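Local structure of endosialidase (Enterobacteria phage phi92, 4HIZ) at residues D356-L361 and L375-D380; S294-D299 and P350-Y355; T338-Y343 and W385-F390. The protein cleaves polysialic acid within the chain, probably at both alpha-2,8 and alpha-2,9 linkages. All coordinates share one frame; numbering follows the deposited sequence.

Contact 1 (D356-L361 and L375-D380)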
loop_
_atom_site.group_PDB
_atom_site.type_symbol
_atom_site.label_atom_id
_atom_site.label_comp_id
_atom_site.label_asym_id
_atom_site.label_seq_id
_atom_site.Cartn_x
_atom_site.Cartn_y
_atom_site.Cartn_z
ATOM N N ASP A 356 -40.518 -15.172 0.050
ATOM C CA ASP A 356 -41.976 -15.160 0.009
ATOM C C ASP A 356 -42.578 -16.552 0.164
ATOM O O ASP A 356 -43.478 -16.940 -0.589
ATOM C CB ASP A 356 -42.444 -14.563 -1.308
ATOM C CG ASP A 356 -42.024 -13.125 -1.457
ATOM O OD1 ASP A 356 -41.941 -12.424 -0.411
ATOM O OD2 ASP A 356 -41.755 -12.679 -2.604
ATOM N N GLY A 357 -42.085 -17.302 1.134
ATOM C CA GLY A 357 -42.695 -18.579 1.468
ATOM C C GLY A 357 -42.197 -19.758 0.649
ATOM O O GLY A 357 -42.621 -20.877 0.887
ATOM N N ILE A 358 -41.277 -19.520 -0.289
ATOM C CA ILE A 358 -40.777 -20.595 -1.149
ATOM C C ILE A 358 -39.282 -20.719 -0.943
ATOM O O ILE A 358 -38.571 -19.722 -0.908
ATOM C CB ILE A 358 -41.115 -20.352 -2.628
ATOM C CG1 ILE A 358 -42.643 -20.306 -2.778
ATOM C CG2 ILE A 358 -40.517 -21.477 -3.533
ATOM C CD1 ILE A 358 -43.112 -20.118 -4.161
ATOM N N LEU A 359 -38.803 -21.943 -0.780
ATOM C CA LEU A 359 -37.382 -22.174 -0.598
ATOM C C LEU A 359 -36.863 -22.686 -1.947
ATOM O O LEU A 359 -37.363 -23.674 -2.465
ATOM C CB LEU A 359 -37.205 -23.260 0.491
ATOM C CG LEU A 359 -35.757 -23.643 0.827
ATOM C CD1 LEU A 359 -34.951 -22.389 1.278
ATOM C CD2 LEU A 359 -35.809 -24.734 1.927
ATOM N N TYR A 360 -35.857 -22.005 -2.512
ATOM C CA TYR A 360 -35.211 -22.429 -3.769
ATOM C C TYR A 360 -33.857 -23.013 -3.462
ATOM O O TYR A 360 -33.195 -22.600 -2.510
ATOM C CB TYR A 360 -35.025 -21.186 -4.679
ATOM C CG TYR A 360 -36.347 -20.547 -5.048
ATOM C CD1 TYR A 360 -37.099 -21.039 -6.123
ATOM C CD2 TYR A 360 -36.858 -19.469 -4.308
ATOM C CE1 TYR A 360 -38.336 -20.478 -6.466
ATOM C CE2 TYR A 360 -38.083 -18.882 -4.647
ATOM C CZ TYR A 360 -38.814 -19.397 -5.722
ATOM O OH TYR A 360 -40.020 -18.834 -6.058
ATOM N N LEU A 361 -33.456 -24.004 -4.260
ATOM C CA LEU A 361 -32.195 -24.710 -4.035
ATOM C C LEU A 361 -31.568 -25.032 -5.385
ATOM O O LEU A 361 -32.265 -25.415 -6.327
ATOM C CB LEU A 361 -32.486 -26.016 -3.242
ATOM C CG LEU A 361 -31.303 -26.974 -2.969
ATOM C CD1 LEU A 361 -31.529 -27.770 -1.660
ATOM C CD2 LEU A 361 -31.063 -27.984 -4.103
ATOM N N LEU A 375 -32.163 -27.438 -10.294
ATOM C CA LEU A 375 -32.878 -26.368 -9.607
ATOM C C LEU A 375 -34.114 -26.973 -8.954
ATOM O O LEU A 375 -34.822 -27.772 -9.572
ATOM C CB LEU A 375 -33.293 -25.268 -10.602
ATOM C CG LEU A 375 -34.231 -24.151 -10.109
ATOM C CD1 LEU A 375 -33.585 -23.297 -8.995
ATOM C CD2 LEU A 375 -34.656 -23.249 -11.286
ATOM N N ALA A 376 -34.379 -26.619 -7.707
ATOM C CA ALA A 376 -35.541 -27.197 -7.018
ATOM C C ALA A 376 -36.241 -26.104 -6.212
ATOM O O ALA A 376 -35.620 -25.088 -5.869
ATOM C CB ALA A 376 -35.085 -28.335 -6.128
ATOM N N MET A 377 -37.537 -26.297 -5.918
ATOM C CA MET A 377 -38.230 -25.377 -5.035
ATOM C C MET A 377 -39.141 -26.159 -4.105
ATOM O O MET A 377 -39.645 -27.215 -4.483
ATOM C CB MET A 377 -39.025 -24.355 -5.852
ATOM C CG MET A 377 -40.100 -24.980 -6.699
ATOM S SD MET A 377 -41.721 -24.939 -5.881
ATOM C CE MET A 377 -42.214 -23.428 -6.662
ATOM N N SER A 378 -39.347 -25.642 -2.894
ATOM C CA SER A 378 -40.208 -26.314 -1.927
ATOM C C SER A 378 -41.122 -25.274 -1.345
ATOM O O SER A 378 -40.666 -24.213 -0.925
ATOM C CB SER A 378 -39.380 -26.937 -0.805
ATOM O OG SER A 378 -40.227 -27.431 0.236
ATOM N N ALA A 379 -42.412 -25.591 -1.294
ATOM C CA ALA A 379 -43.407 -24.715 -0.681
ATOM C C ALA A 379 -43.678 -25.099 0.779
ATOM O O ALA A 379 -44.516 -24.475 1.452
ATOM C CB ALA A 379 -44.706 -24.756 -1.486
ATOM N N ASP A 380 -42.974 -26.115 1.274
ATOM C CA ASP A 380 -43.178 -26.574 2.639
ATOM C C ASP A 380 -41.869 -26.753 3.415
ATOM O O ASP A 380 -41.699 -27.719 4.180
ATOM C CB ASP A 380 -44.044 -27.845 2.675
ATOM C CG ASP A 380 -43.393 -29.028 1.983
ATOM O OD1 ASP A 380 -42.247 -28.897 1.508
ATOM O OD2 ASP A 380 -44.039 -30.115 1.927
HETATM O O HOH W 1 -40.941 -23.418 1.803
HETATM O O HOH W 2 -44.982 -21.397 2.661
HETATM O O HOH W 3 -42.812 -22.237 3.413
#
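The Tyr360 ring takes Met377 obliquely, its CD1 3.8 Å from Met377 CB, while Ile358 CG2, from the ring's own strand, lies 3.5 Å above one face toward the rim. Tyr360 and Met377 run side by side and point the same way from an antiparallel non-hydrogen-bonded pair. Met377 CG sits in the crowded position between backbone N and carbonyl carbon (chi1 62°); bends at the next two torsions then bring CE to 4.1 Å from Ile358 CG2. Hydrogen-bonded pairs flank this one. Leu359 N reaches Ser378 O at 2.9 Å, almost straight, and Ser378 N returns a bond to Leu359 O; Leu361 and Ala376 exchange the same two bonds. Met377 CA adds a CA-H...O contact of 3.2 Å to Leu359 O. Beyond the last pair the strands part at Gly357, whose positive phi suits glycine, and waters lie between its carbonyl and those of Ser378 and Ala379. Ser378 opens an Asp box, the Ser-X-Asp-X-Gly-X-X-Trp turn of sialidase propellers: OG accepts from Asp380 N at 3.2 Å in an ST turn and also bonds Asn384 O and Gly382 N. Strands 358-365 and 374-378 are the two middle strands of a four-stranded blade, with strand 347-355 beside the former and strand 386-389 beside the latter; Phe401 and Lys403 of strand 401-404 touch Tyr360, and Trp385 packs on Leu359 and Leu361.

Contact 2 (S294-D299 and P350-Y355). With EDO (1,2-ethanediol), chain J.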
loop_
_atom_site.group_PDB
_atom_site.type_symbol
_atom_site.label_atom_id
_atom_site.label_comp_id
_atom_site.label_asym_id
_atom_site.label_seq_id
_atom_site.Cartn_x
_atom_site.Cartn_y
_atom_site.Cartn_z
ATOM N N SER A 294 -24.025 -22.560 2.491
ATOM C CA SER A 294 -25.176 -21.688 2.211
ATOM C C SER A 294 -26.052 -21.499 3.462
ATOM O O SER A 294 -26.044 -22.323 4.401
ATOM C CB SER A 294 -26.012 -22.197 1.005
ATOM O OG SER A 294 -26.771 -21.147 0.421
ATOM N N PHE A 295 -26.801 -20.414 3.451
ATOM C CA PHE A 295 -27.556 -19.986 4.629
ATOM C C PHE A 295 -28.729 -19.180 4.122
ATOM O O PHE A 295 -28.570 -18.310 3.251
ATOM C CB PHE A 295 -26.657 -19.094 5.516
ATOM C CG PHE A 295 -27.339 -18.550 6.729
ATOM C CD1 PHE A 295 -27.982 -17.321 6.672
ATOM C CD2 PHE A 295 -27.316 -19.258 7.927
ATOM C CE1 PHE A 295 -28.602 -16.767 7.826
ATOM C CE2 PHE A 295 -27.934 -18.742 9.080
ATOM C CZ PHE A 295 -28.575 -17.494 9.026
ATOM N N THR A 296 -29.922 -19.398 4.680
ATOM C CA THR A 296 -31.001 -18.462 4.357
ATOM C C THR A 296 -32.004 -18.369 5.515
ATOM O O THR A 296 -32.283 -19.348 6.222
ATOM C CB THR A 296 -31.720 -18.853 3.028
ATOM O OG1 THR A 296 -32.635 -17.823 2.640
ATOM C CG2 THR A 296 -32.502 -20.168 3.186
ATOM N N VAL A 297 -32.514 -17.161 5.732
ATOM C CA VAL A 297 -33.489 -16.926 6.801
ATOM C C VAL A 297 -34.909 -17.207 6.345
ATOM O O VAL A 297 -35.328 -16.747 5.288
ATOM C CB VAL A 297 -33.412 -15.491 7.307
ATOM C CG1 VAL A 297 -34.562 -15.206 8.319
ATOM C CG2 VAL A 297 -32.064 -15.269 7.952
ATOM N N ILE A 298 -35.657 -17.941 7.160
ATOM C CA ILE A 298 -37.062 -18.204 6.881
ATOM C C ILE A 298 -37.917 -17.205 7.688
ATOM O O ILE A 298 -38.887 -16.662 7.166
ATOM C CB ILE A 298 -37.404 -19.661 7.234
ATOM C CG1 ILE A 298 -36.781 -20.598 6.184
ATOM C CG2 ILE A 298 -38.944 -19.865 7.355
ATOM C CD1 ILE A 298 -36.293 -21.869 6.745
ATOM N N ASP A 299 -37.553 -16.949 8.950
ATOM C CA ASP A 299 -38.290 -15.987 9.779
ATOM C C ASP A 299 -37.283 -15.249 10.677
ATOM O O ASP A 299 -36.733 -15.845 11.607
ATOM C CB ASP A 299 -39.309 -16.770 10.630
ATOM C CG ASP A 299 -40.274 -15.879 11.435
ATOM O OD1 ASP A 299 -39.910 -14.792 11.891
ATOM O OD2 ASP A 299 -41.422 -16.315 11.677
ATOM N N PRO A 350 -25.392 -27.421 -1.982
ATOM C CA PRO A 350 -26.612 -26.689 -2.332
ATOM C C PRO A 350 -26.527 -25.199 -1.986
ATOM O O PRO A 350 -26.068 -24.860 -0.896
ATOM C CB PRO A 350 -27.689 -27.354 -1.465
ATOM C CG PRO A 350 -26.901 -27.903 -0.270
ATOM C CD PRO A 350 -25.611 -28.401 -0.896
ATOM N N CYS A 351 -26.985 -24.346 -2.898
ATOM C CA CYS A 351 -27.197 -22.938 -2.547
ATOM C C CYS A 351 -28.680 -22.856 -2.268
ATOM O O CYS A 351 -29.503 -23.359 -3.056
ATOM C CB CYS A 351 -26.849 -22.022 -3.714
ATOM S SG CYS A 351 -25.046 -21.918 -4.006
ATOM N N ILE A 352 -29.035 -22.234 -1.152
ATOM C CA ILE A 352 -30.450 -22.166 -0.788
ATOM C C ILE A 352 -30.863 -20.741 -0.452
ATOM O O ILE A 352 -30.108 -20.014 0.206
ATOM C CB ILE A 352 -30.796 -23.074 0.419
ATOM C CG1 ILE A 352 -29.875 -22.808 1.617
ATOM C CG2 ILE A 352 -30.691 -24.539 0.012
ATOM C CD1 ILE A 352 -30.302 -23.581 2.905
ATOM N N LYS A 353 -32.044 -20.332 -0.921
ATOM C CA LYS A 353 -32.565 -18.995 -0.609
ATOM C C LYS A 353 -34.082 -19.064 -0.471
ATOM O O LYS A 353 -34.764 -19.657 -1.296
ATOM C CB LYS A 353 -32.190 -17.978 -1.689
ATOM C CG LYS A 353 -30.668 -17.671 -1.764
ATOM C CD LYS A 353 -30.189 -16.951 -0.489
ATOM C CE LYS A 353 -28.635 -16.848 -0.401
ATOM N NZ LYS A 353 -28.005 -18.264 -0.396
ATOM N N TYR A 354 -34.585 -18.433 0.573
ATOM C CA TYR A 354 -36.032 -18.374 0.822
ATOM C C TYR A 354 -36.574 -17.019 0.418
ATOM O O TYR A 354 -36.033 -15.974 0.841
ATOM C CB TYR A 354 -36.256 -18.623 2.308
ATOM C CG TYR A 354 -37.682 -18.652 2.782
ATOM C CD1 TYR A 354 -38.442 -19.813 2.679
ATOM C CD2 TYR A 354 -38.244 -17.542 3.396
ATOM C CE1 TYR A 354 -39.761 -19.851 3.175
ATOM C CE2 TYR A 354 -39.545 -17.584 3.874
ATOM C CZ TYR A 354 -40.281 -18.729 3.749
ATOM O OH TYR A 354 -41.586 -18.762 4.257
ATOM N N TYR A 355 -37.638 -17.023 -0.393
ATOM C CA TYR A 355 -38.322 -15.780 -0.756
ATOM C C TYR A 355 -39.819 -15.994 -0.730
ATOM O O TYR A 355 -40.330 -16.885 -1.418
ATOM C CB TYR A 355 -37.980 -15.383 -2.187
ATOM C CG TYR A 355 -36.557 -15.020 -2.428
ATOM C CD1 TYR A 355 -36.113 -13.725 -2.186
ATOM C CD2 TYR A 355 -35.659 -15.951 -2.925
ATOM C CE1 TYR A 355 -34.800 -13.357 -2.440
ATOM C CE2 TYR A 355 -34.341 -15.601 -3.183
ATOM C CZ TYR A 355 -33.923 -14.299 -2.925
ATOM O OH TYR A 355 -32.633 -13.919 -3.188
HETATM C C1 EDO J . -32.652 -13.932 0.393
HETATM O O1 EDO J . -31.573 -13.085 0.814
HETATM C C2 EDO J . -33.047 -14.905 1.504
HETATM O O2 EDO J . -31.920 -15.205 2.362
HETATM O O HOH W 4 -25.934 -17.920 1.639
HETATM O O HOH W 5 -41.730 -17.016 6.663
#
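Ser294 and Thr296 both hold their hydroxyl oxygens anti to the backbone N (chi1 -157° and -172°), which carries them across to the backbone of strand 350-355. Ile352 N donates to Ser294 OG at 3.0 Å, nearly straight, and Tyr354 N to Thr296 OG1 at 2.9 Å. The strands run almost parallel, as innermost strands of adjacent propeller blades do, and here hydroxyls replace carbonyls as acceptors. Farther on, Ile298 CG1 makes a CH-pi contact over the face of the Tyr354 ring, 4.1 Å from its centroid, the two side chains crossing at about a right angle. One water joins Ile298 O to Tyr354 OH. A 1,2-ethanediol, probably from the crystallisation liquor, is hydrogen-bonded through O2 to Thr296 OG1 at 2.7 Å. Lys353 leaves its strand away from the other, then bends back until NZ bonds Ile352 O at 2.8 Å from above the carbonyl plane; a water links NZ to Phe295 O. Asp88 completes this polar cluster, its OD2 forming a salt bridge with Lys353 NZ and a hydrogen bond with Ser294 OG. The Asp88 carboxylate probably offsets the lysine charge and polarises the serine hydroxyl.

Contact 3 (T338-Y343 and W385-F390)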
loop_
_atom_site.group_PDB
_atom_site.type_symbol
_atom_site.label_atom_id
_atom_site.label_comp_id
_atom_site.label_asym_id
_atom_site.label_seq_id
_atom_site.Cartn_x
_atom_site.Cartn_y
_atom_site.Cartn_z
ATOM N N THR A 338 -34.070 -33.666 3.305
ATOM C CA THR A 338 -33.264 -33.980 2.104
ATOM C C THR A 338 -34.070 -33.929 0.814
ATOM O O THR A 338 -35.309 -34.078 0.821
ATOM C CB THR A 338 -32.617 -35.386 2.204
ATOM O OG1 THR A 338 -33.633 -36.373 2.399
ATOM C CG2 THR A 338 -31.634 -35.440 3.381
ATOM N N ILE A 339 -33.364 -33.717 -0.293
ATOM C CA ILE A 339 -33.975 -33.862 -1.603
ATOM C C ILE A 339 -33.914 -35.342 -1.996
ATOM O O ILE A 339 -33.243 -36.152 -1.336
ATOM C CB ILE A 339 -33.266 -32.971 -2.660
ATOM C CG1 ILE A 339 -31.830 -33.459 -2.948
ATOM C CG2 ILE A 339 -33.284 -31.518 -2.196
ATOM C CD1 ILE A 339 -31.184 -32.713 -4.162
ATOM N N SER A 340 -34.642 -35.706 -3.040
ATOM C CA SER A 340 -34.743 -37.096 -3.492
ATOM C C SER A 340 -33.396 -37.667 -3.918
ATOM O O SER A 340 -32.544 -36.928 -4.437
ATOM C CB SER A 340 -35.709 -37.167 -4.677
ATOM O OG SER A 340 -37.000 -36.677 -4.325
ATOM N N GLN A 341 -33.228 -38.981 -3.779
ATOM C CA GLN A 341 -31.972 -39.627 -4.116
ATOM C C GLN A 341 -31.573 -39.367 -5.572
ATOM O O GLN A 341 -30.383 -39.181 -5.883
ATOM C CB GLN A 341 -32.104 -41.142 -3.870
ATOM C CG GLN A 341 -30.744 -41.830 -3.892
ATOM C CD GLN A 341 -29.927 -41.393 -2.706
ATOM O OE1 GLN A 341 -30.336 -41.603 -1.556
ATOM N NE2 GLN A 341 -28.782 -40.765 -2.962
ATOM N N GLU A 342 -32.571 -39.340 -6.453
ATOM C CA GLU A 342 -32.347 -39.126 -7.887
ATOM C C GLU A 342 -31.512 -37.871 -8.149
ATOM O O GLU A 342 -30.677 -37.838 -9.064
ATOM C CB GLU A 342 -33.698 -38.993 -8.600
ATOM C CG GLU A 342 -33.621 -38.636 -10.058
ATOM C CD GLU A 342 -34.968 -38.669 -10.763
ATOM O OE1 GLU A 342 -36.003 -38.868 -10.090
ATOM O OE2 GLU A 342 -34.992 -38.497 -12.003
ATOM N N TYR A 343 -31.768 -36.833 -7.362
ATOM C CA TYR A 343 -31.124 -35.529 -7.588
ATOM C C TYR A 343 -29.960 -35.290 -6.626
ATOM O O TYR A 343 -29.144 -34.400 -6.851
ATOM C CB TYR A 343 -32.188 -34.429 -7.469
ATOM C CG TYR A 343 -33.226 -34.561 -8.558
ATOM C CD1 TYR A 343 -32.936 -34.163 -9.865
ATOM C CD2 TYR A 343 -34.468 -35.172 -8.305
ATOM C CE1 TYR A 343 -33.870 -34.312 -10.879
ATOM C CE2 TYR A 343 -35.386 -35.332 -9.312
ATOM C CZ TYR A 343 -35.098 -34.894 -10.587
ATOM O OH TYR A 343 -36.054 -35.038 -11.574
ATOM N N TRP A 385 -40.132 -31.342 -2.625
ATOM C CA TRP A 385 -39.543 -30.461 -3.612
ATOM C C TRP A 385 -40.095 -30.754 -4.998
ATOM O O TRP A 385 -40.524 -31.890 -5.275
ATOM C CB TRP A 385 -38.043 -30.704 -3.640
ATOM C CG TRP A 385 -37.336 -30.425 -2.373
ATOM C CD1 TRP A 385 -37.163 -31.288 -1.319
ATOM C CD2 TRP A 385 -36.649 -29.206 -2.015
ATOM N NE1 TRP A 385 -36.431 -30.674 -0.320
ATOM C CE2 TRP A 385 -36.103 -29.401 -0.725
ATOM C CE3 TRP A 385 -36.466 -27.963 -2.657
ATOM C CZ2 TRP A 385 -35.381 -28.415 -0.059
ATOM C CZ3 TRP A 385 -35.743 -26.978 -1.985
ATOM C CH2 TRP A 385 -35.208 -27.211 -0.699
ATOM N N ASN A 386 -40.076 -29.730 -5.854
ATOM C CA ASN A 386 -40.277 -29.853 -7.297
ATOM C C ASN A 386 -38.915 -29.596 -7.960
ATOM O O ASN A 386 -38.230 -28.630 -7.594
ATOM C CB ASN A 386 -41.253 -28.771 -7.747
ATOM C CG ASN A 386 -42.636 -28.990 -7.157
ATOM O OD1 ASN A 386 -43.160 -28.163 -6.402
ATOM N ND2 ASN A 386 -43.214 -30.128 -7.477
ATOM N N TYR A 387 -38.524 -30.446 -8.916
ATOM C CA TYR A 387 -37.166 -30.448 -9.466
ATOM C C TYR A 387 -37.135 -30.122 -10.941
ATOM O O TYR A 387 -38.040 -30.542 -11.703
ATOM C CB TYR A 387 -36.575 -31.861 -9.334
ATOM C CG TYR A 387 -36.563 -32.387 -7.926
ATOM C CD1 TYR A 387 -35.575 -31.992 -7.032
ATOM C CD2 TYR A 387 -37.545 -33.284 -7.489
ATOM C CE1 TYR A 387 -35.546 -32.482 -5.720
ATOM C CE2 TYR A 387 -37.533 -33.779 -6.189
ATOM C CZ TYR A 387 -36.527 -33.377 -5.308
ATOM O OH TYR A 387 -36.523 -33.878 -4.018
ATOM N N LEU A 388 -36.057 -29.439 -11.345
ATOM C CA LEU A 388 -35.763 -29.202 -12.750
ATOM C C LEU A 388 -34.266 -29.456 -12.970
ATOM O O LEU A 388 -33.429 -28.682 -12.487
ATOM C CB LEU A 388 -36.077 -27.743 -13.118
ATOM C CG LEU A 388 -37.552 -27.317 -13.186
ATOM C CD1 LEU A 388 -37.662 -25.797 -13.291
ATOM C CD2 LEU A 388 -38.228 -27.974 -14.389
ATOM N N ARG A 389 -33.924 -30.517 -13.687
ATOM C CA ARG A 389 -32.519 -30.774 -13.985
ATOM C C ARG A 389 -32.035 -29.803 -15.059
ATOM O O ARG A 389 -32.701 -29.624 -16.082
ATOM C CB ARG A 389 -32.380 -32.215 -14.504
ATOM C CG ARG A 389 -30.935 -32.622 -14.814
ATOM C CD ARG A 389 -30.213 -33.069 -13.564
ATOM N NE ARG A 389 -30.743 -34.342 -13.046
ATOM C CZ ARG A 389 -30.201 -34.999 -12.031
ATOM N NH1 ARG A 389 -29.139 -34.506 -11.386
ATOM N NH2 ARG A 389 -30.716 -36.170 -11.643
ATOM N N PHE A 390 -30.885 -29.167 -14.857
ATOM C CA PHE A 390 -30.286 -28.454 -15.990
ATOM C C PHE A 390 -29.807 -29.466 -17.018
ATOM O O PHE A 390 -29.264 -30.502 -16.654
ATOM C CB PHE A 390 -29.102 -27.575 -15.562
ATOM C CG PHE A 390 -29.494 -26.323 -14.823
ATOM C CD1 PHE A 390 -29.636 -26.342 -13.436
ATOM C CD2 PHE A 390 -29.681 -25.121 -15.521
ATOM C CE1 PHE A 390 -29.987 -25.199 -12.738
ATOM C CE2 PHE A 390 -30.030 -23.934 -14.818
ATOM C CZ PHE A 390 -30.158 -23.984 -13.430
HETATM O O HOH W 6 -28.323 -36.536 -9.510
HETATM O O HOH W 7 -32.664 -37.787 -13.125
#
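Tyr387 lays its ring against that of Tyr343 in an offset stack, centroids 4.2 Å apart and planes at 14°. Tyr343 CD2 stands over the centre of the Tyr387 ring, and Tyr387 CB makes a CH-pi contact with the Tyr343 ring, 3.8 Å from its centroid. Beyond the stack, Tyr387 OH accepts a hydrogen bond from Ser340 N (2.8 Å), gripping the backbone at the start of the short helix 341-344, and Ile339 CB comes up to the edge of the same ring. The helix lies between two blades of the beta-propeller: strand 335-338 is outermost in one, strand 386-389 in the next. Trp385, the closing tryptophan of the Asp box that begins at Ser378, receives Ile339 CG2 over the face of its five-membered ring, 3.8 Å from the centroid. The Arg389 side chain doubles back, and its guanidinium has Tyr343 CD1 over one face, with the two planes 37° apart. NH2 donates to Glu342 O at 3.1 Å from above the carbonyl plane, and NH1 bonds Gly372 O. Two waters meet the guanidinium edge in its plane; one joins NH1 to Glu342 O, the other NH2 to Glu342 OE2.

How the contacts relate
Strand 291-297, the innermost of one blade, opens contact 2. The chain then crosses that blade to its outermost strand, enters 338-343 to open contact 3, and passes into the next blade, where 350-355 closes contact 2. Contacts 2 and 3 thus cross. Contact 1 follows directly as a hairpin, lying wholly between the two segments of contact 3, which 385-390 finally closes. Contact 1 builds the middle of one blade; the others join it to its predecessor, contact 2 at the innermost strands, contact 3 where the linking helix 341-344 meets the outermost strand 386-389. Probable backbone hydrogen bonds run from Tyr360 N to Lys353 O, between contacts 1 and 2, and from Leu388 N to Leu375 O, between contacts 1 and 3.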